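Local coordinates for putative nisin-resistance protein (Streptococcus agalactiae 515, PDB 4Y68) that probably confers resistance to the lantibiotic nisin by recognising and cleaving it, as a lipoprotein peptidase of family S41, at residues E33-V38 with F260-G265; K67-K70 with E74-N77; P124-L129 with S135-K140; N242-G247 with Q302-S307; P290-V293 with Q299-Q302. All coordinates share one frame; numbering follows the deposited sequence.

Contact 1 (E33-V38 with F260-G265)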
# COMPACT_ATOMS: atom_id res chain seq x y z
N GLU A 33 -30.58 -3.25 -4.87
CA GLU A 33 -30.69 -2.28 -3.78
C GLU A 33 -29.94 -2.71 -2.53
O GLU A 33 -29.16 -1.93 -1.98
CB GLU A 33 -32.15 -2.02 -3.41
CG GLU A 33 -32.30 -1.03 -2.26
CD GLU A 33 -33.75 -0.70 -1.92
OE1 GLU A 33 -34.65 -1.31 -2.53
OE2 GLU A 33 -33.99 0.16 -1.03
N ARG A 34 -30.21 -3.92 -2.04
CA ARG A 34 -29.48 -4.51 -0.91
C ARG A 34 -27.97 -4.39 -1.09
O ARG A 34 -27.25 -3.95 -0.20
CB ARG A 34 -29.83 -6.01 -0.76
CG ARG A 34 -30.21 -6.49 0.64
CD ARG A 34 -29.04 -6.61 1.57
NE ARG A 34 -28.94 -5.42 2.42
CZ ARG A 34 -28.26 -5.36 3.58
NH1 ARG A 34 -27.62 -6.42 4.06
NH2 ARG A 34 -28.24 -4.22 4.26
N TYR A 35 -27.50 -4.81 -2.27
CA TYR A 35 -26.09 -4.81 -2.60
C TYR A 35 -25.51 -3.41 -2.39
O TYR A 35 -24.43 -3.26 -1.82
CB TYR A 35 -25.90 -5.31 -4.03
CG TYR A 35 -24.49 -5.38 -4.57
CD1 TYR A 35 -23.84 -6.60 -4.72
CD2 TYR A 35 -23.83 -4.23 -5.00
CE1 TYR A 35 -22.55 -6.68 -5.24
CE2 TYR A 35 -22.54 -4.29 -5.51
CZ TYR A 35 -21.90 -5.52 -5.64
OH TYR A 35 -20.63 -5.60 -6.18
N GLY A 36 -26.26 -2.39 -2.80
CA GLY A 36 -25.84 -1.02 -2.61
C GLY A 36 -25.85 -0.60 -1.15
O GLY A 36 -24.98 0.15 -0.71
N ARG A 37 -26.84 -1.08 -0.40
CA ARG A 37 -26.97 -0.68 0.99
C ARG A 37 -25.88 -1.33 1.87
O ARG A 37 -25.43 -0.73 2.86
CB ARG A 37 -28.37 -1.02 1.51
CG ARG A 37 -29.44 -0.10 0.95
CD ARG A 37 -30.82 -0.49 1.44
NE ARG A 37 -31.03 -0.14 2.84
CZ ARG A 37 -31.52 1.04 3.24
NH1 ARG A 37 -31.83 1.97 2.35
NH2 ARG A 37 -31.69 1.28 4.54
N VAL A 38 -25.45 -2.52 1.48
CA VAL A 38 -24.34 -3.20 2.15
C VAL A 38 -23.08 -2.35 2.07
O VAL A 38 -22.34 -2.26 3.04
CB VAL A 38 -24.06 -4.59 1.51
CG1 VAL A 38 -22.62 -5.04 1.82
CG2 VAL A 38 -25.07 -5.60 2.01
N PHE A 260 -13.01 -5.05 1.38
CA PHE A 260 -14.17 -5.90 1.66
C PHE A 260 -14.64 -6.57 0.37
O PHE A 260 -14.93 -5.89 -0.62
CB PHE A 260 -15.29 -5.08 2.30
CG PHE A 260 -14.88 -4.41 3.59
CD1 PHE A 260 -15.05 -5.06 4.81
CD2 PHE A 260 -14.28 -3.15 3.58
CE1 PHE A 260 -14.64 -4.46 5.99
CE2 PHE A 260 -13.88 -2.53 4.75
CZ PHE A 260 -14.05 -3.19 5.96
N MET A 261 -14.65 -7.90 0.37
CA MET A 261 -15.06 -8.66 -0.80
C MET A 261 -16.57 -8.69 -0.86
O MET A 261 -17.23 -9.18 0.06
CB MET A 261 -14.52 -10.09 -0.78
CG MET A 261 -13.04 -10.18 -0.43
SD MET A 261 -11.95 -9.25 -1.52
CE MET A 261 -10.49 -9.11 -0.50
N LEU A 262 -17.12 -8.16 -1.94
CA LEU A 262 -18.57 -8.06 -2.07
C LEU A 262 -19.15 -9.33 -2.71
O LEU A 262 -18.41 -10.19 -3.20
CB LEU A 262 -18.93 -6.82 -2.89
CG LEU A 262 -18.32 -5.56 -2.28
CD1 LEU A 262 -18.58 -4.36 -3.17
CD2 LEU A 262 -18.89 -5.35 -0.87
N TYR A 263 -20.48 -9.41 -2.75
CA TYR A 263 -21.13 -10.65 -3.14
C TYR A 263 -20.69 -11.23 -4.50
O TYR A 263 -20.56 -12.44 -4.63
CB TYR A 263 -22.64 -10.46 -3.13
CG TYR A 263 -23.40 -11.76 -3.07
CD1 TYR A 263 -23.74 -12.44 -4.23
CD2 TYR A 263 -23.78 -12.32 -1.85
CE1 TYR A 263 -24.45 -13.63 -4.20
CE2 TYR A 263 -24.50 -13.51 -1.80
CZ TYR A 263 -24.82 -14.17 -2.99
OH TYR A 263 -25.51 -15.36 -2.98
N ASP A 264 -20.43 -10.38 -5.49
CA ASP A 264 -20.14 -10.89 -6.83
C ASP A 264 -18.66 -10.83 -7.19
O ASP A 264 -18.31 -10.88 -8.38
CB ASP A 264 -20.95 -10.09 -7.86
CG ASP A 264 -20.61 -8.61 -7.83
OD1 ASP A 264 -20.15 -8.13 -6.76
OD2 ASP A 264 -20.78 -7.94 -8.87
N GLY A 265 -17.79 -10.71 -6.19
CA GLY A 265 -16.36 -10.63 -6.45
C GLY A 265 -15.82 -9.21 -6.64
O GLY A 265 -14.62 -8.99 -6.84
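Leu262 meets the phenol end of Tyr35 first as the chain leaves strand 256-261. Its CB and CD1 both lie near the hydroxyl, CD1 at 3.8 Å from Tyr35 OH, and CB stands 4.3 Å from Tyr35 CZ, so the leucine packs obliquely against the outer part of the ring. Tyr263 follows with a lighter touch: its CB approaches Tyr35 CE1 at 4.3 Å, while its own ring turns away towards Leu27, Pro29 and Pro30. Asp264 then supplies the polar half of the contact. Tyr35 OH donates a short hydrogen bond of 2.6 Å to Asp264 OD1, which lies in the plane of the phenol at its edge. The hydroxyl comes in on the syn side of the carboxylate, 27° out of its plane, and ring and carboxylate stand almost perpendicular, 87° apart. Tyr35 reaches this far because CG is anti to the backbone N (chi1 180°), which carries the ring outward so that its hydroxyl reaches the turn. Arg76 grips both partners, with a salt bridge to Asp264 OD2 and a hydrogen bond to Tyr35 OH; it holds hydroxyl and carboxylate side by side and would be expected to offset the carboxylate's charge. Gly265 closes the segment: its N is bonded to Leu262 O at 3.1 Å, and its left-handed backbone carries the chain on towards the next strand. The type I turn from Leu262 to Gly265 is the tip of the beta-hairpin formed by strands 256-261 and 267-276, docked on helix 32-46 largely through the buried Tyr35.

Contact 2 (K67-K70 with E74-N77)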
# COMPACT_ATOMS: atom_id res chain seq x y z
N LYS A 67 -33.18 2.50 -4.65
CA LYS A 67 -34.51 1.88 -4.65
C LYS A 67 -34.90 1.39 -6.05
O LYS A 67 -35.61 0.40 -6.19
CB LYS A 67 -35.59 2.84 -4.13
CG LYS A 67 -35.33 3.43 -2.73
CD LYS A 67 -36.52 3.23 -1.78
CE LYS A 67 -36.82 1.73 -1.56
NZ LYS A 67 -36.72 1.32 -0.13
N THR A 68 -34.43 2.07 -7.09
CA THR A 68 -34.75 1.64 -8.45
C THR A 68 -33.56 1.08 -9.21
O THR A 68 -33.62 0.97 -10.44
CB THR A 68 -35.37 2.79 -9.28
OG1 THR A 68 -34.47 3.91 -9.31
CG2 THR A 68 -36.71 3.23 -8.67
N SER A 69 -32.48 0.74 -8.51
CA SER A 69 -31.32 0.16 -9.19
C SER A 69 -31.66 -1.23 -9.76
O SER A 69 -32.33 -2.03 -9.11
CB SER A 69 -30.12 0.07 -8.24
OG SER A 69 -29.06 -0.65 -8.85
N LYS A 70 -31.18 -1.50 -10.97
CA LYS A 70 -31.50 -2.74 -11.69
C LYS A 70 -30.32 -3.71 -11.82
O LYS A 70 -30.47 -4.82 -12.35
CB LYS A 70 -32.03 -2.42 -13.09
CG LYS A 70 -33.30 -1.60 -13.11
CD LYS A 70 -34.48 -2.44 -12.67
CE LYS A 70 -35.80 -1.75 -13.01
NZ LYS A 70 -36.05 -0.53 -12.19
N GLU A 74 -24.87 -1.02 -11.54
CA GLU A 74 -25.59 0.24 -11.40
C GLU A 74 -25.50 0.71 -9.96
O GLU A 74 -25.25 1.88 -9.69
CB GLU A 74 -27.06 0.08 -11.84
CG GLU A 74 -27.77 1.42 -12.06
CD GLU A 74 -29.31 1.34 -12.18
OE1 GLU A 74 -29.87 0.29 -12.56
OE2 GLU A 74 -29.96 2.36 -11.89
N SER A 75 -25.69 -0.22 -9.03
CA SER A 75 -25.55 0.11 -7.62
C SER A 75 -24.17 0.66 -7.27
O SER A 75 -24.08 1.59 -6.47
CB SER A 75 -25.83 -1.11 -6.75
OG SER A 75 -27.21 -1.37 -6.71
N ARG A 76 -23.11 0.11 -7.87
CA ARG A 76 -21.76 0.60 -7.60
C ARG A 76 -21.64 2.03 -8.13
O ARG A 76 -21.03 2.88 -7.48
CB ARG A 76 -20.66 -0.29 -8.22
CG ARG A 76 -20.53 -1.71 -7.59
CD ARG A 76 -19.25 -2.48 -8.03
NE ARG A 76 -19.33 -2.96 -9.42
CZ ARG A 76 -19.96 -4.08 -9.80
NH1 ARG A 76 -20.57 -4.85 -8.89
NH2 ARG A 76 -19.97 -4.44 -11.08
N ASN A 77 -22.23 2.29 -9.30
CA ASN A 77 -22.23 3.66 -9.83
C ASN A 77 -22.97 4.62 -8.90
O ASN A 77 -22.52 5.72 -8.66
CB ASN A 77 -22.88 3.73 -11.22
CG ASN A 77 -22.19 2.84 -12.25
OD1 ASN A 77 -21.07 2.36 -12.04
ND2 ASN A 77 -22.87 2.61 -13.37
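Glu74 and Ser69 carry most of this contact, with Ser75 as the third member. The glutamate reaches back from the first turn of its helix with an extended chain and takes the backbone N-H of Lys70 on OE1, the distance from Lys70 N to Glu74 OE1 being 2.7 Å. The bond is nearly straight, 163° at the hydrogen, yet the donor arrives from above the carboxylate plane, 52° out of it. Glu74 OE2 rests 3.7 Å from Ser69 CA. The setting is a helix-loop-helix connection: residues 67-70 link helix 55-66 to helix 72-87, and Glu74 clasps the loop just before the second helix starts, where its negative charge may also gain from the helix N-terminus. There Ser71 OG accepts the N-H of Glu74. A chi1 of 172° turns Ser69 OG to the far side from its main-chain nitrogen and sets the hydroxyl against the helix. It donates to Ser75 OG at 2.9 Å, and Ser69 OG also packs 3.7 Å from Glu74 CB. Ser75 OG in turn is bonded chiefly to Ser32 O, at the start of helix 32-46, so the two hydroxyls relay the loop to a third helix.

Contact 3 (P124-L129 with S135-K140)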
# COMPACT_ATOMS: atom_id res chain seq x y z
N PRO A 124 8.75 -2.87 -7.83
CA PRO A 124 7.55 -2.44 -8.55
C PRO A 124 6.23 -2.81 -7.87
O PRO A 124 6.22 -3.63 -6.95
CB PRO A 124 7.66 -3.20 -9.87
CG PRO A 124 8.24 -4.51 -9.43
CD PRO A 124 9.24 -4.16 -8.32
N SER A 125 5.15 -2.22 -8.37
CA SER A 125 3.78 -2.62 -8.01
C SER A 125 3.53 -4.11 -8.17
O SER A 125 3.86 -4.70 -9.19
CB SER A 125 2.75 -1.90 -8.88
OG SER A 125 3.10 -0.54 -9.10
N ILE A 126 2.90 -4.71 -7.16
CA ILE A 126 2.35 -6.05 -7.27
C ILE A 126 1.09 -6.11 -6.43
O ILE A 126 1.10 -5.72 -5.26
CB ILE A 126 3.31 -7.14 -6.80
CG1 ILE A 126 2.58 -8.48 -6.72
CG2 ILE A 126 3.91 -6.77 -5.44
CD1 ILE A 126 3.51 -9.66 -6.42
N SER A 127 0.01 -6.61 -7.04
CA SER A 127 -1.29 -6.67 -6.40
C SER A 127 -1.74 -8.08 -6.14
O SER A 127 -2.83 -8.30 -5.60
CB SER A 127 -2.33 -5.97 -7.26
OG SER A 127 -2.54 -4.66 -6.76
N LYS A 128 -0.91 -9.04 -6.56
CA LYS A 128 -1.28 -10.44 -6.47
C LYS A 128 -1.40 -10.85 -5.02
O LYS A 128 -0.75 -10.27 -4.15
CB LYS A 128 -0.28 -11.31 -7.21
CG LYS A 128 -0.68 -11.48 -8.69
CD LYS A 128 0.47 -12.01 -9.52
CE LYS A 128 0.10 -12.15 -11.00
NZ LYS A 128 1.31 -12.49 -11.81
N LEU A 129 -2.28 -11.82 -4.79
CA LEU A 129 -2.56 -12.37 -3.45
C LEU A 129 -2.03 -13.78 -3.31
O LEU A 129 -1.66 -14.20 -2.23
CB LEU A 129 -4.07 -12.39 -3.17
CG LEU A 129 -4.84 -11.07 -3.20
CD1 LEU A 129 -6.29 -11.30 -2.78
CD2 LEU A 129 -4.12 -10.08 -2.27
N SER A 135 5.55 -14.92 -3.04
CA SER A 135 6.80 -15.51 -2.57
C SER A 135 7.93 -15.40 -3.62
O SER A 135 9.12 -15.25 -3.29
CB SER A 135 6.58 -16.98 -2.19
OG SER A 135 5.54 -17.10 -1.22
N HIS A 136 7.57 -15.47 -4.89
CA HIS A 136 8.53 -15.20 -5.94
C HIS A 136 9.00 -13.74 -5.88
O HIS A 136 10.18 -13.47 -6.04
CB HIS A 136 7.95 -15.52 -7.32
CG HIS A 136 8.85 -15.14 -8.45
ND1 HIS A 136 8.39 -14.57 -9.61
CD2 HIS A 136 10.20 -15.23 -8.58
CE1 HIS A 136 9.41 -14.32 -10.42
NE2 HIS A 136 10.52 -14.71 -9.81
N TYR A 137 8.09 -12.81 -5.61
CA TYR A 137 8.46 -11.40 -5.52
C TYR A 137 9.39 -11.16 -4.33
O TYR A 137 10.47 -10.61 -4.50
CB TYR A 137 7.21 -10.52 -5.42
CG TYR A 137 7.43 -9.00 -5.37
CD1 TYR A 137 8.02 -8.38 -4.26
CD2 TYR A 137 6.96 -8.18 -6.40
CE1 TYR A 137 8.18 -6.98 -4.22
CE2 TYR A 137 7.10 -6.79 -6.36
CZ TYR A 137 7.71 -6.20 -5.28
OH TYR A 137 7.85 -4.84 -5.26
N SER A 138 8.98 -11.57 -3.14
CA SER A 138 9.80 -11.38 -1.95
C SER A 138 11.10 -12.18 -2.02
O SER A 138 12.15 -11.70 -1.60
CB SER A 138 9.03 -11.73 -0.67
OG SER A 138 8.55 -13.08 -0.66
N GLY A 139 11.03 -13.40 -2.55
CA GLY A 139 12.21 -14.26 -2.66
C GLY A 139 13.30 -13.65 -3.52
O GLY A 139 14.49 -13.67 -3.18
N LYS A 140 12.89 -13.07 -4.64
CA LYS A 140 13.80 -12.35 -5.51
C LYS A 140 14.52 -11.23 -4.75
O LYS A 140 15.72 -11.01 -4.93
CB LYS A 140 13.01 -11.79 -6.71
CG LYS A 140 13.58 -12.09 -8.08
CD LYS A 140 14.37 -10.90 -8.61
CE LYS A 140 14.75 -11.07 -10.09
NZ LYS A 140 13.59 -10.98 -11.05
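Tyr137 OH donates a 2.6 Å hydrogen bond to Pro124 O, the one polar bond that joins the loop to the helix here. The donor sits in the carbonyl plane on a lone pair of the oxygen, with a C=O...donor angle of 141°. The two segments belong to a beta-alpha-beta crossover: the chain leaves strand 118-122, runs through residues 124-129 into helix 131-147, and returns as strand 152-156, the parallel neighbour of the first strand in the mixed sheet of this S41 peptidase. Tyr137 thus ties the helix back to the loop that leads into it. With CG trans to the main-chain nitrogen (chi1 -178°), its ring is aimed from the helix at the loop. Ile126 covers one face of that ring as the two side chains slide past each other in opposite directions. Its CG2 makes a CH-pi contact 3.8 Å from the Tyr137 ring centroid, displaced towards one side, while CD1 reaches back to Tyr137 CB at 3.9 Å. The isoleucine and tyrosine both also touch Pro167 and Met168 of helix 165-171, which brings a second helix into this buried cluster. At the hydroxyl end, the proline ring comes from the opposite direction and sets its CD 3.4 Å from Tyr137 OH. Packing is tightest at one ring carbon, Tyr137 CE2, which lies 3.3 Å from Ile126 CG2 and the same distance from Pro124 O.

Contact 4 (N242-G247 with Q302-S307)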
# COMPACT_ATOMS: atom_id res chain seq x y z
N ASN A 242 20.80 5.09 8.61
CA ASN A 242 21.59 4.74 7.44
C ASN A 242 20.89 5.06 6.12
O ASN A 242 21.44 4.82 5.03
CB ASN A 242 21.95 3.25 7.49
CG ASN A 242 20.72 2.35 7.60
OD1 ASN A 242 19.87 2.53 8.48
ND2 ASN A 242 20.63 1.36 6.72
N VAL A 243 19.68 5.59 6.22
CA VAL A 243 18.81 5.76 5.06
C VAL A 243 18.65 7.22 4.70
O VAL A 243 18.62 8.07 5.58
CB VAL A 243 17.41 5.15 5.30
CG1 VAL A 243 16.49 5.46 4.12
CG2 VAL A 243 17.52 3.65 5.57
N LYS A 244 18.57 7.52 3.41
CA LYS A 244 18.27 8.86 2.92
C LYS A 244 17.49 8.77 1.60
O LYS A 244 17.73 7.88 0.80
CB LYS A 244 19.57 9.67 2.73
CG LYS A 244 19.33 11.12 2.33
CD LYS A 244 20.63 11.91 2.17
CE LYS A 244 20.36 13.38 1.89
NZ LYS A 244 21.63 14.11 1.64
N SER A 245 16.57 9.70 1.36
CA SER A 245 15.71 9.58 0.19
C SER A 245 15.88 10.74 -0.77
O SER A 245 16.14 11.86 -0.33
CB SER A 245 14.25 9.47 0.63
OG SER A 245 13.85 10.69 1.23
N PHE A 246 15.68 10.46 -2.07
CA PHE A 246 15.90 11.41 -3.18
C PHE A 246 14.76 11.36 -4.16
O PHE A 246 14.16 10.31 -4.37
CB PHE A 246 17.19 11.09 -3.94
CG PHE A 246 18.42 11.01 -3.07
CD1 PHE A 246 18.68 9.89 -2.31
CD2 PHE A 246 19.33 12.06 -3.05
CE1 PHE A 246 19.82 9.82 -1.52
CE2 PHE A 246 20.47 11.99 -2.25
CZ PHE A 246 20.70 10.86 -1.48
N GLY A 247 14.48 12.48 -4.82
CA GLY A 247 13.51 12.46 -5.90
C GLY A 247 12.41 13.50 -5.72
O GLY A 247 12.69 14.65 -5.41
N GLN A 302 23.85 8.10 -6.03
CA GLN A 302 25.14 7.42 -6.10
C GLN A 302 26.20 8.24 -5.39
O GLN A 302 26.98 7.71 -4.61
CB GLN A 302 25.56 7.16 -7.55
CG GLN A 302 24.72 6.17 -8.27
CD GLN A 302 25.04 6.15 -9.75
OE1 GLN A 302 25.92 5.41 -10.20
NE2 GLN A 302 24.33 6.97 -10.52
N SER A 303 26.23 9.54 -5.66
CA SER A 303 27.22 10.39 -5.05
C SER A 303 27.07 10.34 -3.54
O SER A 303 28.07 10.19 -2.83
CB SER A 303 27.10 11.83 -5.54
OG SER A 303 26.02 12.48 -4.91
N TRP A 304 25.84 10.44 -3.04
CA TRP A 304 25.62 10.35 -1.60
C TRP A 304 26.14 9.02 -1.10
O TRP A 304 26.85 8.98 -0.09
CB TRP A 304 24.14 10.51 -1.24
CG TRP A 304 23.91 10.35 0.22
CD1 TRP A 304 24.24 11.24 1.20
CD2 TRP A 304 23.33 9.21 0.89
NE1 TRP A 304 23.89 10.73 2.44
CE2 TRP A 304 23.33 9.49 2.27
CE3 TRP A 304 22.81 7.99 0.44
CZ2 TRP A 304 22.84 8.59 3.22
CZ3 TRP A 304 22.31 7.09 1.39
CH2 TRP A 304 22.33 7.40 2.77
N LEU A 305 25.85 7.95 -1.82
CA LEU A 305 26.28 6.62 -1.39
C LEU A 305 27.81 6.53 -1.33
O LEU A 305 28.35 5.90 -0.42
CB LEU A 305 25.73 5.53 -2.31
CG LEU A 305 24.23 5.22 -2.20
CD1 LEU A 305 23.84 4.23 -3.28
CD2 LEU A 305 23.90 4.67 -0.83
N LYS A 306 28.48 7.16 -2.29
CA LYS A 306 29.95 7.17 -2.30
C LYS A 306 30.51 7.77 -1.02
O LYS A 306 31.34 7.16 -0.36
CB LYS A 306 30.50 7.93 -3.51
CG LYS A 306 30.21 7.28 -4.86
CD LYS A 306 30.75 8.11 -6.03
CE LYS A 306 29.94 7.89 -7.32
NZ LYS A 306 29.10 9.07 -7.73
N SER A 307 30.04 8.96 -0.68
CA SER A 307 30.49 9.65 0.53
C SER A 307 30.34 8.81 1.79
O SER A 307 31.15 8.93 2.70
CB SER A 307 29.71 10.96 0.71
OG SER A 307 28.53 10.74 1.48
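With chi1 at -175° and 177°, Lys244 and Trp304 both swing CG opposite their amide nitrogens, and so their side chains meet. Fully extended beyond that point, the lysine chain lies over one face of the indole and crosses it at a slant. Lys244 CD makes a CH-pi contact 3.6 Å from the centroid of the five-membered ring, and farther back Lys244 CB rests 3.5 Å from Trp304 CZ2, over the six-membered ring. It is the aliphatic part of the chain, rather than the amine, that does most of the packing. Trp304 projects from helix 297-308, which runs nearly antiparallel to strand 243-247 and rests on one side of the mixed sheet; the strand itself lies between 218-222 and 292-293. This is the helix-on-sheet layering of an alpha/beta domain, here made with the C-terminal helix. Phe246, two residues along and directed to the same side of the strand as Lys244, presses its outer end against the root of the indole, Phe246 CZ lying 3.5 Å from Trp304 CB. The two aromatic groups are obliquely set, their planes at 56°. Phe246 also touches Pro297, Glu300 and Ser301 of the same helix. At the far rim of the indole, Asn242 O stands in the ring plane, 3.5 Å from Trp304 CH2. On the helix, Ser307 OG donates to Trp304 O at 2.9 Å.

Contact 5 (P290-V293 with Q299-Q302)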
# COMPACT_ATOMS: atom_id res chain seq x y z
N PRO A 290 10.87 13.59 -0.00
CA PRO A 290 12.16 12.94 0.18
C PRO A 290 13.12 13.90 0.87
O PRO A 290 12.83 15.09 0.87
CB PRO A 290 12.62 12.64 -1.25
CG PRO A 290 11.87 13.60 -2.10
CD PRO A 290 10.54 13.81 -1.42
N ASP A 291 14.20 13.40 1.46
CA ASP A 291 15.17 14.26 2.15
C ASP A 291 15.76 15.31 1.21
O ASP A 291 16.05 16.44 1.60
CB ASP A 291 16.30 13.42 2.76
CG ASP A 291 15.79 12.40 3.75
OD1 ASP A 291 14.77 12.68 4.42
OD2 ASP A 291 16.42 11.33 3.87
N GLN A 292 15.93 14.91 -0.05
CA GLN A 292 16.65 15.70 -1.03
C GLN A 292 15.84 15.73 -2.33
O GLN A 292 15.84 14.77 -3.10
CB GLN A 292 18.05 15.11 -1.23
CG GLN A 292 18.84 15.63 -2.42
CD GLN A 292 19.19 17.10 -2.32
OE1 GLN A 292 19.19 17.68 -1.23
NE2 GLN A 292 19.48 17.72 -3.46
N VAL A 293 15.11 16.82 -2.55
CA VAL A 293 14.26 16.94 -3.72
C VAL A 293 15.11 17.21 -4.98
O VAL A 293 15.98 18.06 -4.96
CB VAL A 293 13.23 18.06 -3.52
CG1 VAL A 293 12.58 18.41 -4.82
CG2 VAL A 293 12.18 17.64 -2.49
N GLN A 299 21.50 10.07 -9.96
CA GLN A 299 22.81 10.71 -9.94
C GLN A 299 23.17 11.09 -8.49
O GLN A 299 24.20 10.69 -7.97
CB GLN A 299 22.80 11.95 -10.85
CG GLN A 299 24.13 12.71 -10.88
CD GLN A 299 24.10 13.95 -11.78
OE1 GLN A 299 23.62 15.02 -11.38
NE2 GLN A 299 24.61 13.81 -12.99
N GLU A 300 22.29 11.85 -7.86
CA GLU A 300 22.57 12.37 -6.53
C GLU A 300 22.65 11.24 -5.52
O GLU A 300 23.45 11.30 -4.59
CB GLU A 300 21.53 13.42 -6.15
CG GLU A 300 21.47 14.57 -7.19
CD GLU A 300 20.81 15.84 -6.67
OE1 GLU A 300 20.63 15.95 -5.42
OE2 GLU A 300 20.46 16.72 -7.51
N SER A 301 21.84 10.20 -5.73
CA SER A 301 21.88 8.96 -4.93
C SER A 301 23.25 8.29 -4.87
O SER A 301 23.70 7.87 -3.80
CB SER A 301 20.90 7.94 -5.50
OG SER A 301 19.68 7.97 -4.82
N GLN A 302 23.85 8.10 -6.03
CA GLN A 302 25.14 7.42 -6.10
C GLN A 302 26.20 8.24 -5.39
O GLN A 302 26.98 7.71 -4.61
CB GLN A 302 25.56 7.16 -7.55
CG GLN A 302 24.72 6.17 -8.27
CD GLN A 302 25.04 6.15 -9.75
OE1 GLN A 302 25.92 5.41 -10.20
NE2 GLN A 302 24.33 6.97 -10.52
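Gln292 and Glu300 meet through a single polar bond, Gln292 NE2 donating to Glu300 OE1 at 2.9 Å. The acceptor offers its syn lone pair, on the side of the other carboxylate oxygen, but the approach is imperfect: the angle at the hydrogen is 140°, and OE1 is tilted 27° from the glutamine amide plane. Amide and carboxylate planes are 39° apart, so neither lies flat along the other. Gln292 CG adds a looser touch, 3.5 Å from Glu300 OE1. A bend at chi2 turns the glutamine amide off the line of the chain, bringing NE2 round to the oxygen that CG also faces. Glu300, by contrast, is extended beyond CG and spans the gap to the strand from the first turn of helix 297-308. The pair bridges the last two elements of the alpha/beta core, edge strand 292-293 of the mixed sheet and the C-terminal helix that follows it. Further out, Glu300 OE2 is hydrogen-bonded to Thr294 OG1, its stronger polar partner, so the two carboxylate oxygens hold neighbouring parts of the chain and fix the rotation of the group. On the strand side, Gln292 is pinned by backbone hydrogen bonds to Ser245 and Gly247, and its side chain lies against Phe246. On the helix side, Ser301, the next residue after Glu300, lies over the sheet, touching Ala219, Ile221 and Ile154.

The five contacts fall into two distant groups with one between them. Contacts 1 and 2, centres 11 Å apart, occupy the N-terminal helical end and touch through Arg76. Contacts 4 and 5 lie on the opposite side of the chain's centre, 47 Å and 45 Å from contact 1 between centres; they share helix 297-308 and neighbouring strands of the mixed sheet, with centres 6 Å apart. Contact 3, about 26 Å from both between centres, fastens a crossover of that sheet. Along the chain, contacts 2 and 3 are nested inside contact 1, contact 4 crosses it, and contact 5 opens after it closes. Contact 1 alone of the five ties the helical end to the S41 part; contacts 3 to 5 lie within the mixed-sheet domain.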